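Local coordinates for protein redox-sensing transcriptional repressor Rex (PDB 2DT5) that probably represses transcription in response to the cellular NADH/NAD(+) redox state, binding DNA as a homodimer that carries NAD in its Rossmann domains, at residues K80-V86 with F105-F111. The protein carries 1 engineered substitution. Residue numbers count along the deposited sequence, not the author numbering.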
loop_
_atom_site.group_PDB
_atom_site.type_symbol
_atom_site.label_atom_id
_atom_site.label_comp_id
_atom_site.label_asym_id
_atom_site.label_seq_id
_atom_site.Cartn_x
_atom_site.Cartn_y
_atom_site.Cartn_z
ATOM N N LYS B 80 -4.557 -13.546 17.763
ATOM C CA LYS B 80 -4.156 -14.390 16.649
ATOM C C LYS B 80 -5.393 -14.517 15.767
ATOM O O LYS B 80 -6.341 -15.209 16.128
ATOM C CB LYS B 80 -3.702 -15.771 17.124
ATOM C CG LYS B 80 -3.235 -16.674 15.976
ATOM C CD LYS B 80 -2.931 -18.101 16.436
ATOM C CE LYS B 80 -1.722 -18.166 17.367
ATOM N NZ LYS B 80 -0.473 -17.701 16.694
ATOM N N TRP B 81 -5.398 -13.825 14.629
ATOM C CA TRP B 81 -6.540 -13.873 13.719
ATOM C C TRP B 81 -6.460 -15.016 12.713
ATOM O O TRP B 81 -5.387 -15.334 12.202
ATOM C CB TRP B 81 -6.663 -12.572 12.931
ATOM C CG TRP B 81 -6.881 -11.349 13.758
ATOM C CD1 TRP B 81 -5.922 -10.530 14.294
ATOM C CD2 TRP B 81 -8.146 -10.752 14.082
ATOM N NE1 TRP B 81 -6.518 -9.453 14.929
ATOM C CE2 TRP B 81 -7.878 -9.571 14.817
ATOM C CE3 TRP B 81 -9.481 -11.110 13.835
ATOM C CZ2 TRP B 81 -8.896 -8.732 15.282
ATOM C CZ3 TRP B 81 -10.498 -10.272 14.305
ATOM C CH2 TRP B 81 -10.191 -9.098 15.028
ATOM N N GLY B 82 -7.601 -15.625 12.420
ATOM C CA GLY B 82 -7.624 -16.704 11.446
ATOM C C GLY B 82 -7.944 -16.132 10.072
ATOM O O GLY B 82 -8.937 -15.412 9.912
ATOM N N LEU B 83 -7.109 -16.425 9.079
ATOM C CA LEU B 83 -7.352 -15.910 7.733
ATOM C C LEU B 83 -7.570 -17.023 6.714
ATOM O O LEU B 83 -7.311 -18.198 6.976
ATOM C CB LEU B 83 -6.174 -15.053 7.188
ATOM C CG LEU B 83 -5.375 -14.076 8.055
ATOM C CD1 LEU B 83 -4.442 -13.268 7.168
ATOM C CD2 LEU B 83 -6.288 -13.167 8.845
ATOM N N CYS B 84 -8.044 -16.661 5.555
ATOM C CA CYS B 84 -8.211 -17.601 4.471
ATOM C C CYS B 84 -7.968 -16.834 3.193
ATOM O O CYS B 84 -8.040 -15.604 3.151
ATOM C CB CYS B 84 -9.607 -18.218 4.479
ATOM S SG CYS B 84 -10.942 -17.070 4.006
ATOM N N ILE B 85 -7.689 -17.568 2.130
ATOM C CA ILE B 85 -7.488 -16.952 0.841
ATOM C C ILE B 85 -8.585 -17.537 -0.032
ATOM O O ILE B 85 -8.793 -18.764 -0.044
ATOM C CB ILE B 85 -6.111 -17.314 0.251
ATOM C CG1 ILE B 85 -4.986 -16.727 1.126
ATOM C CG2 ILE B 85 -6.022 -16.784 -1.162
ATOM C CD1 ILE B 85 -3.571 -17.230 0.783
ATOM N N VAL B 86 -9.312 -16.673 -0.730
ATOM C CA VAL B 86 -10.356 -17.129 -1.629
ATOM C C VAL B 86 -9.905 -16.757 -3.037
ATOM O O VAL B 86 -9.853 -15.588 -3.391
ATOM C CB VAL B 86 -11.711 -16.462 -1.304
ATOM C CG1 VAL B 86 -12.737 -16.768 -2.420
ATOM C CG2 VAL B 86 -12.226 -16.985 0.048
ATOM N N PHE B 105 -1.497 -12.994 12.347
ATOM C CA PHE B 105 -2.365 -13.497 11.282
ATOM C C PHE B 105 -1.979 -14.899 10.862
ATOM O O PHE B 105 -0.867 -15.130 10.397
ATOM C CB PHE B 105 -2.280 -12.555 10.088
ATOM C CG PHE B 105 -2.522 -11.126 10.447
ATOM C CD1 PHE B 105 -1.474 -10.220 10.477
ATOM C CD2 PHE B 105 -3.795 -10.695 10.800
ATOM C CE1 PHE B 105 -1.680 -8.909 10.851
ATOM C CE2 PHE B 105 -4.016 -9.370 11.179
ATOM C CZ PHE B 105 -2.961 -8.477 11.206
ATOM N N GLU B 106 -2.909 -15.832 11.004
ATOM C CA GLU B 106 -2.627 -17.216 10.675
ATOM C C GLU B 106 -3.603 -17.735 9.630
ATOM O O GLU B 106 -4.811 -17.726 9.858
ATOM C CB GLU B 106 -2.737 -18.052 11.951
ATOM C CG GLU B 106 -2.276 -19.473 11.816
ATOM C CD GLU B 106 -2.744 -20.337 12.977
ATOM O OE1 GLU B 106 -2.186 -21.441 13.161
ATOM O OE2 GLU B 106 -3.680 -19.918 13.697
ATOM N N LEU B 107 -3.070 -18.186 8.495
ATOM C CA LEU B 107 -3.868 -18.711 7.389
ATOM C C LEU B 107 -4.458 -20.072 7.764
ATOM O O LEU B 107 -3.715 -20.993 8.128
ATOM C CB LEU B 107 -2.986 -18.855 6.147
ATOM C CG LEU B 107 -2.517 -17.549 5.487
ATOM C CD1 LEU B 107 -1.326 -17.823 4.598
ATOM C CD2 LEU B 107 -3.646 -16.941 4.676
ATOM N N ARG B 108 -5.781 -20.210 7.664
ATOM C CA ARG B 108 -6.418 -21.474 8.039
ATOM C C ARG B 108 -7.339 -22.051 6.989
ATOM O O ARG B 108 -8.092 -22.978 7.272
ATOM C CB ARG B 108 -7.214 -21.307 9.338
ATOM C CG ARG B 108 -6.366 -20.889 10.525
ATOM C CD ARG B 108 -7.219 -20.510 11.745
ATOM N NE ARG B 108 -6.379 -19.935 12.792
ATOM C CZ ARG B 108 -6.825 -19.321 13.885
ATOM N NH1 ARG B 108 -8.127 -19.189 14.108
ATOM N NH2 ARG B 108 -5.959 -18.820 14.750
ATOM N N GLY B 109 -7.292 -21.505 5.782
ATOM C CA GLY B 109 -8.154 -22.001 4.726
ATOM C C GLY B 109 -7.776 -21.440 3.377
ATOM O O GLY B 109 -7.353 -20.294 3.270
ATOM N N PHE B 110 -7.923 -22.263 2.350
ATOM C CA PHE B 110 -7.583 -21.892 0.986
ATOM C C PHE B 110 -8.704 -22.411 0.093
ATOM O O PHE B 110 -8.990 -23.601 0.084
ATOM C CB PHE B 110 -6.225 -22.507 0.631
ATOM C CG PHE B 110 -5.177 -22.292 1.696
ATOM C CD1 PHE B 110 -5.003 -23.224 2.709
ATOM C CD2 PHE B 110 -4.390 -21.134 1.706
ATOM C CE1 PHE B 110 -4.065 -23.019 3.718
ATOM C CE2 PHE B 110 -3.444 -20.912 2.716
ATOM C CZ PHE B 110 -3.280 -21.856 3.724
ATOM N N PHE B 111 -9.346 -21.513 -0.650
ATOM C CA PHE B 111 -10.481 -21.893 -1.475
ATOM C C PHE B 111 -10.439 -21.410 -2.917
ATOM O O PHE B 111 -9.909 -20.340 -3.227
ATOM C CB PHE B 111 -11.780 -21.383 -0.825
ATOM C CG PHE B 111 -11.875 -21.653 0.657
ATOM C CD1 PHE B 111 -11.337 -20.756 1.582
ATOM C CD2 PHE B 111 -12.510 -22.804 1.133
ATOM C CE1 PHE B 111 -11.434 -21.005 2.963
ATOM C CE2 PHE B 111 -12.612 -23.061 2.509
ATOM C CZ PHE B 111 -12.077 -22.162 3.423
#
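Strands 81-86 and 105-111 run parallel as the first beta-alpha-beta unit of the Rossmann fold, joined through helix 90-96. Ahead of the first strand, Lys80 lays CD 3.4 Å from Glu106 OE2, the carboxylate oxygen that is salt-bridged to Arg108. Trp81 O accepts from Glu106 N (2.8 Å), while its indole lies beside the Phe105 ring, planes 21° apart but slid so far that they barely overlap; both rings pack against the second subunit. At Gly82 the Arg108 guanidinium covers the bare CA, where a CB would clash with NH1. Leu83 bonds through N to Glu106 O and through O to Arg108 N; strand 105-111 then takes up one extra residue at Arg108, a beta bulge, so that Ile85 pairs with Phe110 rather than Gly109. Cys84 SG sits obliquely beside the Phe111 ring. Ile85, reaching helix 90-96, packs CG1 on Leu107 CD2 and hydrogen-bonds to Gly109 O and Phe111 N. Val86 and Phe111 both touch the bound NAD, and Val86 CG2 lies 4.2 Å from Phe111 CD1.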